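Local coordinates for protein 2,3-dihydroxybenzoate-AMP ligase (Bacillus subtilis, PDB 1MDB) that belongs to the ANL superfamily of AMP-binding enzymes, with a large N-terminal part and a small C-terminal domain, and holds adenosine monophosphate and 2,3-dihydroxy-benzoic acid in this model, at residues R138-R142 against E159-F163; R59-A64 against E90-A94; G71-K75 against R97-L101; R41-C46 against G250-L255. One frame throughout, in Å; residues are numbered along the deposited sequence.

Contact 1: R138-R142 against E159-F163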
loop_
_atom_site.group_PDB
_atom_site.type_symbol
_atom_site.label_atom_id
_atom_site.label_comp_id
_atom_site.label_asym_id
_atom_site.label_seq_id
_atom_site.Cartn_x
_atom_site.Cartn_y
_atom_site.Cartn_z
ATOM N N ARG A 138 7.138 19.184 13.130
ATOM C CA ARG A 138 6.470 20.252 13.870
ATOM C C ARG A 138 6.389 21.483 12.980
ATOM O O ARG A 138 5.464 22.283 13.101
ATOM C CB ARG A 138 7.224 20.631 15.140
ATOM C CG ARG A 138 7.686 19.481 15.979
ATOM C CD ARG A 138 9.188 19.521 15.958
ATOM N NE ARG A 138 9.786 18.674 16.967
ATOM C CZ ARG A 138 11.075 18.702 17.266
ATOM N NH1 ARG A 138 11.889 19.533 16.621
ATOM N NH2 ARG A 138 11.538 17.922 18.230
ATOM N N SER A 139 7.368 21.647 12.095
ATOM C CA SER A 139 7.359 22.791 11.198
ATOM C C SER A 139 6.215 22.567 10.218
ATOM O O SER A 139 5.562 23.514 9.786
ATOM C CB SER A 139 8.706 22.928 10.459
ATOM O OG SER A 139 8.939 21.820 9.607
ATOM N N LEU A 140 5.966 21.308 9.870
ATOM C CA LEU A 140 4.855 20.992 8.978
ATOM C C LEU A 140 3.572 21.311 9.766
ATOM O O LEU A 140 2.639 21.911 9.236
ATOM C CB LEU A 140 4.884 19.506 8.583
ATOM C CG LEU A 140 3.655 18.963 7.836
ATOM C CD1 LEU A 140 3.374 19.829 6.617
ATOM C CD2 LEU A 140 3.879 17.492 7.428
ATOM N N ALA A 141 3.539 20.923 11.038
ATOM C CA ALA A 141 2.369 21.202 11.878
ATOM C C ALA A 141 2.103 22.708 11.901
ATOM O O ALA A 141 0.958 23.152 11.778
ATOM C CB ALA A 141 2.604 20.692 13.308
ATOM N N ARG A 142 3.168 23.493 12.051
ATOM C CA ARG A 142 3.026 24.939 12.091
ATOM C C ARG A 142 2.439 25.443 10.794
ATOM O O ARG A 142 1.601 26.345 10.795
ATOM C CB ARG A 142 4.373 25.610 12.364
ATOM C CG ARG A 142 4.927 25.263 13.736
ATOM C CD ARG A 142 6.169 26.053 14.098
ATOM N NE ARG A 142 6.708 25.560 15.357
ATOM C CZ ARG A 142 7.664 24.645 15.452
ATOM N NH1 ARG A 142 8.215 24.130 14.357
ATOM N NH2 ARG A 142 8.037 24.205 16.641
ATOM N N GLU A 159 9.827 15.049 21.103
ATOM C CA GLU A 159 9.904 16.413 21.614
ATOM C C GLU A 159 8.824 17.263 20.947
ATOM O O GLU A 159 8.970 17.697 19.802
ATOM C CB GLU A 159 11.288 17.005 21.340
ATOM C CG GLU A 159 11.465 18.425 21.845
ATOM C CD GLU A 159 11.185 18.552 23.335
ATOM O OE1 GLU A 159 11.838 17.828 24.118
ATOM O OE2 GLU A 159 10.316 19.372 23.719
ATOM N N ALA A 160 7.747 17.505 21.686
ATOM C CA ALA A 160 6.607 18.263 21.190
ATOM C C ALA A 160 6.777 19.765 21.032
ATOM O O ALA A 160 6.016 20.396 20.302
ATOM C CB ALA A 160 5.393 17.984 22.081
ATOM N N GLU A 161 7.762 20.346 21.705
ATOM C CA GLU A 161 7.962 21.792 21.647
ATOM C C GLU A 161 6.683 22.458 22.167
ATOM O O GLU A 161 6.222 22.105 23.254
ATOM C CB GLU A 161 8.311 22.239 20.216
ATOM C CG GLU A 161 9.765 22.724 20.084
ATOM C CD GLU A 161 10.427 22.394 18.744
ATOM O OE1 GLU A 161 9.926 22.816 17.676
ATOM O OE2 GLU A 161 11.471 21.711 18.762
ATOM N N GLU A 162 6.096 23.392 21.422
ATOM C CA GLU A 162 4.888 24.057 21.901
ATOM C C GLU A 162 3.599 23.242 21.772
ATOM O O GLU A 162 2.533 23.684 22.218
ATOM C CB GLU A 162 4.675 25.394 21.189
ATOM C CG GLU A 162 4.124 25.275 19.774
ATOM C CD GLU A 162 5.212 25.318 18.722
ATOM O OE1 GLU A 162 6.261 24.673 18.925
ATOM O OE2 GLU A 162 5.009 25.989 17.694
ATOM N N PHE A 163 3.689 22.063 21.166
ATOM C CA PHE A 163 2.512 21.225 20.975
ATOM C C PHE A 163 2.304 20.231 22.117
ATOM O O PHE A 163 2.856 20.415 23.199
ATOM C CB PHE A 163 2.608 20.520 19.618
ATOM C CG PHE A 163 2.699 21.475 18.459
ATOM C CD1 PHE A 163 3.851 21.550 17.683
ATOM C CD2 PHE A 163 1.633 22.330 18.164
ATOM C CE1 PHE A 163 3.941 22.464 16.631
ATOM C CE2 PHE A 163 1.711 23.242 17.121
ATOM C CZ PHE A 163 2.870 23.311 16.349
HETATM O O HOH W 1 10.393 22.516 14.997
#
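With CG anti to the carbonyl carbon (chi1 -64°) and an extended chain from CG to NE, R142 carries its guanidinium out from helix 137-147 to E161 and E162, on the type II' beta turn A160-F163 between strands 154-157 and 164-165. R138, bent at chi2 (115°), reaches the same loop one helical turn earlier, and the four residues form a salt-bridge network at the protein surface. R142 grips E162 side-on: NE meets OE2 at 2.9 Å and NH2 meets OE1 at 2.9 Å, both oxygens using their syn lone pairs. The same NH2 also binds E161 OE1 at 2.6 Å, through the anti lone pair and in the guanidinium plane. E161 thus bridges two arginines, since its OE2 lies over one face of the R138 guanidinium, 3.1 Å from NH1, a purely electrostatic pairing. R138 NH1 also has a salt bridge to D136, while NE and NH2 make weak bonds to the E159 carbonyl. Next to the charged groups, the F163 ring has E162 CG over its centre and packs on I154 and V156, joining helix 137-147 to the smaller mixed sheet. R142 CG touches the ring edge, 3.9 Å from F163 CZ.

Contact 2: R59-A64 against E90-A94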
loop_
_atom_site.group_PDB
_atom_site.type_symbol
_atom_site.label_atom_id
_atom_site.label_comp_id
_atom_site.label_asym_id
_atom_site.label_seq_id
_atom_site.Cartn_x
_atom_site.Cartn_y
_atom_site.Cartn_z
ATOM N N ARG A 59 -1.113 0.107 27.043
ATOM C CA ARG A 59 -0.853 1.461 26.569
ATOM C C ARG A 59 -2.043 2.002 25.772
ATOM O O ARG A 59 -2.364 3.184 25.858
ATOM C CB ARG A 59 0.424 1.484 25.721
ATOM C CG ARG A 59 1.652 0.984 26.486
ATOM C CD ARG A 59 2.945 1.083 25.680
ATOM N NE ARG A 59 3.252 2.457 25.299
ATOM C CZ ARG A 59 4.403 3.069 25.562
ATOM N NH1 ARG A 59 5.361 2.428 26.210
ATOM N NH2 ARG A 59 4.596 4.322 25.175
ATOM N N ALA A 60 -2.699 1.132 25.010
ATOM C CA ALA A 60 -3.856 1.516 24.209
ATOM C C ALA A 60 -5.033 1.963 25.095
ATOM O O ALA A 60 -5.734 2.936 24.771
ATOM C CB ALA A 60 -4.278 0.348 23.324
ATOM N N ASP A 61 -5.257 1.247 26.197
ATOM C CA ASP A 61 -6.329 1.596 27.124
ATOM C C ASP A 61 -5.999 2.931 27.761
ATOM O O ASP A 61 -6.807 3.867 27.753
ATOM C CB ASP A 61 -6.463 0.562 28.242
ATOM C CG ASP A 61 -7.250 -0.650 27.829
ATOM O OD1 ASP A 61 -8.109 -0.523 26.933
ATOM O OD2 ASP A 61 -7.021 -1.730 28.418
ATOM N N ARG A 62 -4.796 3.005 28.317
ATOM C CA ARG A 62 -4.345 4.215 28.977
ATOM C C ARG A 62 -4.276 5.417 28.042
ATOM O O ARG A 62 -4.475 6.553 28.476
ATOM C CB ARG A 62 -2.982 3.978 29.635
ATOM C CG ARG A 62 -3.027 3.018 30.826
ATOM C CD ARG A 62 -1.643 2.829 31.458
ATOM N NE ARG A 62 -1.097 4.060 32.029
ATOM C CZ ARG A 62 -1.552 4.645 33.134
ATOM N NH1 ARG A 62 -2.566 4.113 33.797
ATOM N NH2 ARG A 62 -0.988 5.762 33.581
ATOM N N LEU A 63 -4.000 5.181 26.760
ATOM C CA LEU A 63 -3.919 6.293 25.814
ATOM C C LEU A 63 -5.321 6.736 25.403
ATOM O O LEU A 63 -5.595 7.926 25.276
ATOM C CB LEU A 63 -3.103 5.903 24.572
ATOM C CG LEU A 63 -2.941 6.988 23.495
ATOM C CD1 LEU A 63 -2.316 8.237 24.114
ATOM C CD2 LEU A 63 -2.069 6.484 22.353
ATOM N N ALA A 64 -6.210 5.774 25.202
ATOM C CA ALA A 64 -7.578 6.091 24.820
ATOM C C ALA A 64 -8.163 7.051 25.853
ATOM O O ALA A 64 -8.852 8.016 25.506
ATOM C CB ALA A 64 -8.414 4.816 24.745
ATOM N N GLU A 90 0.101 1.979 19.396
ATOM C CA GLU A 90 -0.678 2.346 20.562
ATOM C C GLU A 90 -1.644 3.450 20.142
ATOM O O GLU A 90 -2.761 3.549 20.654
ATOM C CB GLU A 90 0.229 2.816 21.713
ATOM C CG GLU A 90 0.921 4.160 21.533
ATOM C CD GLU A 90 1.744 4.538 22.765
ATOM O OE1 GLU A 90 1.429 4.037 23.864
ATOM O OE2 GLU A 90 2.690 5.341 22.643
ATOM N N VAL A 91 -1.219 4.262 19.182
ATOM C CA VAL A 91 -2.057 5.354 18.701
ATOM C C VAL A 91 -3.313 4.864 17.998
ATOM O O VAL A 91 -4.409 5.336 18.310
ATOM C CB VAL A 91 -1.271 6.302 17.751
ATOM C CG1 VAL A 91 -2.237 7.125 16.889
ATOM C CG2 VAL A 91 -0.399 7.247 18.580
ATOM N N ILE A 92 -3.184 3.921 17.065
ATOM C CA ILE A 92 -4.381 3.464 16.363
ATOM C C ILE A 92 -5.341 2.615 17.214
ATOM O O ILE A 92 -6.547 2.801 17.137
ATOM C CB ILE A 92 -4.057 2.690 15.043
ATOM C CG1 ILE A 92 -3.441 1.324 15.345
ATOM C CG2 ILE A 92 -3.136 3.522 14.163
ATOM C CD1 ILE A 92 -3.344 0.448 14.105
ATOM N N PHE A 93 -4.825 1.690 18.021
ATOM C CA PHE A 93 -5.713 0.867 18.832
ATOM C C PHE A 93 -6.412 1.688 19.924
ATOM O O PHE A 93 -7.500 1.332 20.371
ATOM C CB PHE A 93 -4.959 -0.344 19.428
ATOM C CG PHE A 93 -4.805 -1.489 18.457
ATOM C CD1 PHE A 93 -3.676 -1.594 17.653
ATOM C CD2 PHE A 93 -5.832 -2.412 18.286
ATOM C CE1 PHE A 93 -3.576 -2.598 16.687
ATOM C CE2 PHE A 93 -5.744 -3.417 17.325
ATOM C CZ PHE A 93 -4.617 -3.511 16.525
ATOM N N ALA A 94 -5.786 2.780 20.345
ATOM C CA ALA A 94 -6.385 3.661 21.341
ATOM C C ALA A 94 -7.538 4.382 20.640
ATOM O O ALA A 94 -8.634 4.528 21.194
ATOM C CB ALA A 94 -5.365 4.678 21.836
#
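R59 NE donates to E90 OE1 at 2.8 Å along a nearly straight N-H...O line (174°), in the guanidinium plane but from above the carboxylate plane. The R59 chain turns at chi3 (61°), which presents the guanidinium edge to the carboxylate, and NH2 adds only weak bonds to both oxygens. One residue on, A60 marks where the backbones come together: its CA lies 4.4 Å from A94 CA, and the short segments of the two helices cross at -65° with their axes 8.0 Å apart. A60 CB packs on F93 CB, and the A60 carbonyl O takes a CA-H...O contact from A94 CA at 3.6 Å. L63 follows on the next turn. Its CG lies 3.7 Å from A94 CB, while CD2 rests against the E90 carbonyl and the aliphatic CG of E90, reaching V91 CG2 more distantly. A64 closes the series with CB 3.6 Å from the A94 carbonyl O. The small A60, A64 and A94 therefore permit the close crossing of two helices in the N-terminal part of this AMP-binding fold, while L31 of helix 27-38 covers A60 and F93 nearby. W51 packs against both R59 and E90, and H170 is hydrogen-bonded to E90 OE1. Gripped at OE1 by R59 NE and H170, with weaker help from R59 NH2, the buried carboxylate is probably held as the anion.

Contact 3: G71-K75 against R97-L101. With SO4 (sulfate ion), chain B.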
loop_
_atom_site.group_PDB
_atom_site.type_symbol
_atom_site.label_atom_id
_atom_site.label_comp_id
_atom_site.label_asym_id
_atom_site.label_seq_id
_atom_site.Cartn_x
_atom_site.Cartn_y
_atom_site.Cartn_z
ATOM N N GLY A 71 -10.503 15.423 24.802
ATOM C CA GLY A 71 -11.720 15.928 24.188
ATOM C C GLY A 71 -12.035 15.281 22.855
ATOM O O GLY A 71 -12.957 15.704 22.160
ATOM N N ILE A 72 -11.263 14.266 22.479
ATOM C CA ILE A 72 -11.505 13.571 21.219
ATOM C C ILE A 72 -12.678 12.637 21.448
ATOM O O ILE A 72 -12.683 11.880 22.410
ATOM C CB ILE A 72 -10.275 12.754 20.774
ATOM C CG1 ILE A 72 -9.149 13.708 20.360
ATOM C CG2 ILE A 72 -10.651 11.833 19.612
ATOM C CD1 ILE A 72 -7.884 13.017 19.962
ATOM N N GLN A 73 -13.671 12.690 20.570
ATOM C CA GLN A 73 -14.854 11.854 20.738
ATOM C C GLN A 73 -15.061 10.799 19.658
ATOM O O GLN A 73 -14.394 10.798 18.620
ATOM C CB GLN A 73 -16.097 12.738 20.792
ATOM C CG GLN A 73 -16.002 13.910 21.753
ATOM C CD GLN A 73 -17.212 14.814 21.640
ATOM O OE1 GLN A 73 -18.350 14.351 21.734
ATOM N NE2 GLN A 73 -16.978 16.103 21.431
ATOM N N GLN A 74 -16.006 9.903 19.920
ATOM C CA GLN A 74 -16.345 8.845 18.986
ATOM C C GLN A 74 -16.768 9.473 17.652
ATOM O O GLN A 74 -17.488 10.469 17.627
ATOM C CB GLN A 74 -17.473 7.983 19.580
ATOM C CG GLN A 74 -17.885 6.792 18.726
ATOM C CD GLN A 74 -18.652 5.747 19.525
ATOM O OE1 GLN A 74 -19.588 6.071 20.262
ATOM N NE2 GLN A 74 -18.262 4.484 19.379
ATOM N N LYS A 75 -16.306 8.878 16.559
ATOM C CA LYS A 75 -16.571 9.343 15.194
ATOM C C LYS A 75 -15.618 10.467 14.763
ATOM O O LYS A 75 -15.563 10.823 13.586
ATOM C CB LYS A 75 -18.026 9.808 15.019
ATOM C CG LYS A 75 -19.055 8.684 14.981
ATOM C CD LYS A 75 -20.369 9.148 14.344
ATOM C CE LYS A 75 -20.975 10.328 15.091
ATOM N NZ LYS A 75 -22.153 10.907 14.380
ATOM N N ARG A 97 -10.362 2.020 20.169
ATOM C CA ARG A 97 -11.181 1.776 21.365
ATOM C C ARG A 97 -12.062 2.956 21.767
ATOM O O ARG A 97 -13.042 2.789 22.497
ATOM C CB ARG A 97 -10.300 1.364 22.552
ATOM C CG ARG A 97 -9.492 0.095 22.286
ATOM C CD ARG A 97 -9.566 -0.901 23.424
ATOM N NE ARG A 97 -8.240 -1.207 23.933
ATOM C CZ ARG A 97 -7.699 -2.417 23.986
ATOM N NH1 ARG A 97 -8.361 -3.480 23.560
ATOM N NH2 ARG A 97 -6.479 -2.557 24.465
ATOM N N LEU A 98 -11.713 4.145 21.292
ATOM C CA LEU A 98 -12.483 5.351 21.585
ATOM C C LEU A 98 -13.505 5.560 20.480
ATOM O O LEU A 98 -14.353 6.443 20.563
ATOM C CB LEU A 98 -11.546 6.563 21.649
ATOM C CG LEU A 98 -12.147 7.959 21.859
ATOM C CD1 LEU A 98 -13.043 7.974 23.098
ATOM C CD2 LEU A 98 -11.019 8.971 22.007
ATOM N N GLY A 99 -13.422 4.740 19.438
ATOM C CA GLY A 99 -14.339 4.886 18.324
ATOM C C GLY A 99 -13.951 6.061 17.433
ATOM O O GLY A 99 -14.753 6.525 16.612
ATOM N N ALA A 100 -12.728 6.556 17.605
ATOM C CA ALA A 100 -12.230 7.661 16.797
ATOM C C ALA A 100 -11.600 7.077 15.533
ATOM O O ALA A 100 -11.068 5.963 15.541
ATOM C CB ALA A 100 -11.210 8.469 17.576
ATOM N N LEU A 101 -11.646 7.846 14.452
ATOM C CA LEU A 101 -11.144 7.392 13.166
ATOM C C LEU A 101 -9.793 7.909 12.689
ATOM O O LEU A 101 -9.626 9.095 12.386
ATOM C CB LEU A 101 -12.178 7.699 12.079
ATOM C CG LEU A 101 -13.416 6.803 11.927
ATOM C CD1 LEU A 101 -14.108 6.615 13.262
ATOM C CD2 LEU A 101 -14.360 7.430 10.906
HETATM S S SO4 B . -20.354 12.776 11.468
HETATM O O1 SO4 B . -19.385 13.321 10.495
HETATM O O2 SO4 B . -20.833 11.453 11.016
HETATM O O3 SO4 B . -19.700 12.640 12.785
HETATM O O4 SO4 B . -21.495 13.707 11.593
#
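I72 and L98 cross at about a right angle, with I72 CG2 3.7 Å from L98 CD2. The first torsion of L98 sets CG anti to its amide nitrogen (176°) and brings the methyl close to I72, where CD2 also lies 3.4 Å from the I72 carbonyl O. A100 CB meets the same I72 CG2 at 4.0 Å, so this one methyl sits against both residues. Q74 runs its extended side chain past the end of helix 86-98, its CB and CG alongside the L98 and G99 carbonyls; its NE2 goes on to the carbonyl of E178. Here G99 is the C-prime residue of a Schellman motif, and its turn sets its carbonyl toward K75. K75 N donates to G99 O at 2.8 Å, nearly straight (N-H...O 171°). Q74 CA adds a CA-H...O contact to L98 O at 3.5 Å. K75 CB is directed away from 97-101; farther along the chain, NZ makes a weak hydrogen bond to O3 of a sulfate ion, probably from the crystallisation liquor. L101 CD1 touches K75 CA at 4.2 Å. Parallel, paired strands 77-80 and 101-104 are joined through helix 86-98 in a beta-alpha-beta crossover, with 97-101 as its return from helix to strand. One strong backbone bond and the apolar patch of I72, L98 and A100 thus fix the two entries into these strands against each other.

Contact 4: R41-C46 against G250-L255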
loop_
_atom_site.group_PDB
_atom_site.type_symbol
_atom_site.label_atom_id
_atom_site.label_comp_id
_atom_site.label_asym_id
_atom_site.label_seq_id
_atom_site.Cartn_x
_atom_site.Cartn_y
_atom_site.Cartn_z
ATOM N N ARG A 41 4.267 -12.475 24.739
ATOM C CA ARG A 41 4.895 -12.543 23.424
ATOM C C ARG A 41 5.234 -11.140 22.956
ATOM O O ARG A 41 4.484 -10.194 23.209
ATOM C CB ARG A 41 3.968 -13.146 22.378
ATOM C CG ARG A 41 3.690 -14.611 22.506
ATOM C CD ARG A 41 2.977 -15.072 21.243
ATOM N NE ARG A 41 2.332 -16.360 21.438
ATOM C CZ ARG A 41 1.577 -16.962 20.530
ATOM N NH1 ARG A 41 1.370 -16.391 19.353
ATOM N NH2 ARG A 41 1.022 -18.133 20.805
ATOM N N ILE A 42 6.363 -11.013 22.270
ATOM C CA ILE A 42 6.786 -9.738 21.727
ATOM C C ILE A 42 5.967 -9.513 20.451
ATOM O O ILE A 42 5.954 -10.357 19.549
ATOM C CB ILE A 42 8.280 -9.771 21.404
ATOM C CG1 ILE A 42 9.056 -10.104 22.684
ATOM C CG2 ILE A 42 8.738 -8.434 20.843
ATOM C CD1 ILE A 42 8.796 -9.132 23.846
ATOM N N ALA A 43 5.256 -8.391 20.396
ATOM C CA ALA A 43 4.420 -8.065 19.240
ATOM C C ALA A 43 5.137 -7.120 18.297
ATOM O O ALA A 43 5.004 -7.222 17.074
ATOM C CB ALA A 43 3.110 -7.424 19.701
ATOM N N ILE A 44 5.908 -6.208 18.875
ATOM C CA ILE A 44 6.622 -5.214 18.098
ATOM C C ILE A 44 8.067 -5.040 18.531
ATOM O O ILE A 44 8.365 -4.967 19.722
ATOM C CB ILE A 44 5.933 -3.850 18.232
ATOM C CG1 ILE A 44 4.471 -3.969 17.807
ATOM C CG2 ILE A 44 6.686 -2.807 17.435
ATOM C CD1 ILE A 44 3.618 -2.818 18.292
ATOM N N THR A 45 8.957 -4.961 17.552
ATOM C CA THR A 45 10.370 -4.758 17.809
ATOM C C THR A 45 10.837 -3.542 17.030
ATOM O O THR A 45 10.526 -3.395 15.848
ATOM C CB THR A 45 11.194 -5.970 17.375
ATOM O OG1 THR A 45 10.886 -7.076 18.227
ATOM C CG2 THR A 45 12.679 -5.658 17.448
ATOM N N CYS A 46 11.587 -2.671 17.692
ATOM C CA CYS A 46 12.086 -1.463 17.053
ATOM C C CYS A 46 13.441 -1.125 17.662
ATOM O O CYS A 46 13.522 -0.658 18.803
ATOM C CB CYS A 46 11.101 -0.313 17.269
ATOM S SG CYS A 46 11.491 1.152 16.325
ATOM N N GLY A 250 -0.701 -13.436 15.845
ATOM C CA GLY A 250 0.139 -13.607 17.015
ATOM C C GLY A 250 1.622 -13.632 16.719
ATOM O O GLY A 250 2.413 -14.090 17.542
ATOM N N GLY A 251 2.011 -13.142 15.547
ATOM C CA GLY A 251 3.420 -13.119 15.194
ATOM C C GLY A 251 4.135 -11.916 15.769
ATOM O O GLY A 251 3.656 -11.292 16.718
ATOM N N ARG A 252 5.282 -11.572 15.191
ATOM C CA ARG A 252 6.068 -10.447 15.675
ATOM C C ARG A 252 6.492 -9.533 14.538
ATOM O O ARG A 252 6.964 -9.996 13.510
ATOM C CB ARG A 252 7.306 -10.955 16.423
ATOM C CG ARG A 252 8.296 -9.875 16.819
ATOM C CD ARG A 252 9.317 -10.413 17.824
ATOM N NE ARG A 252 10.260 -11.365 17.239
ATOM C CZ ARG A 252 11.471 -11.028 16.807
ATOM N NH1 ARG A 252 11.872 -9.773 16.902
ATOM N NH2 ARG A 252 12.282 -11.936 16.281
ATOM N N VAL A 253 6.336 -8.229 14.749
ATOM C CA VAL A 253 6.678 -7.229 13.754
ATOM C C VAL A 253 8.001 -6.534 14.077
ATOM O O VAL A 253 8.233 -6.125 15.220
ATOM C CB VAL A 253 5.571 -6.126 13.676
ATOM C CG1 VAL A 253 6.036 -4.980 12.805
ATOM C CG2 VAL A 253 4.268 -6.713 13.146
ATOM N N VAL A 254 8.859 -6.390 13.075
ATOM C CA VAL A 254 10.125 -5.694 13.260
ATOM C C VAL A 254 10.041 -4.420 12.442
ATOM O O VAL A 254 9.718 -4.463 11.254
ATOM C CB VAL A 254 11.324 -6.504 12.742
ATOM C CG1 VAL A 254 12.595 -5.731 12.988
ATOM C CG2 VAL A 254 11.363 -7.871 13.399
ATOM N N LEU A 255 10.360 -3.288 13.056
ATOM C CA LEU A 255 10.276 -2.018 12.350
ATOM C C LEU A 255 11.604 -1.529 11.791
ATOM O O LEU A 255 12.556 -1.298 12.532
ATOM C CB LEU A 255 9.682 -0.956 13.278
ATOM C CG LEU A 255 8.348 -1.370 13.913
ATOM C CD1 LEU A 255 7.926 -0.351 14.962
ATOM C CD2 LEU A 255 7.293 -1.503 12.830
#
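Strands 42-46 and 252-255 run parallel, 11° apart, through a ladder in which V253 N donates to A43 O at 2.9 Å, T45 N to V253 O at 2.7 Å and L255 N to T45 O at 2.8 Å. Before the ladder, the extended R41 side chain reaches across to 250-251, where NH1 donates to G250 O at 3.1 Å with the oxygen in the guanidinium plane. R252 and I42 lie side by side, pointing the same way, with CD against I42 CG2. A bend at chi3 (70°) then turns the R252 guanidinium so that NH1 reaches T45 OG1 at 3.2 Å. Each group has a further partner: E271 forms a salt bridge with R252 NH1, and H50 is hydrogen-bonded to T45 OG1. At the far end L255 CD1 touches both I44 CG2, at 3.7 Å, and C46 CB, at 3.9 Å. A43 and I44 both face W51, a classic beta bulge toward strand 49-52. The pairing lies in the large mixed sheet of the AMP-binding fold, with strand 49-52 antiparallel beyond 42-46 and strand 225-228 parallel beyond 252-255. Helix 242-248 covers A43 and V253 through L247, V243 and V246, while helix 86-98 reaches I44 through K86 and F89.

Overall arrangement
From the N terminus, strand 42-46 opens the widest loop, which contact 4 closes some 200 residues later, when strand 252-255 joins it in the large mixed sheet. The other three contacts all fall within that loop. Contact 2 closes a loop of 25 residues from helix 53-70 to helix 86-98, and contact 3 one of 21 residues, tying the loop after helix 53-70 to the end of helix 86-98. These two cross, their centres about 11 Å apart, and the salt bridge D61 OD1 to R97 NE, at 3.1 Å, ties the two helices directly. Contact 1 follows in series, closing a short loop of 16 residues between helix 137-147 and the turn after strand 154-157.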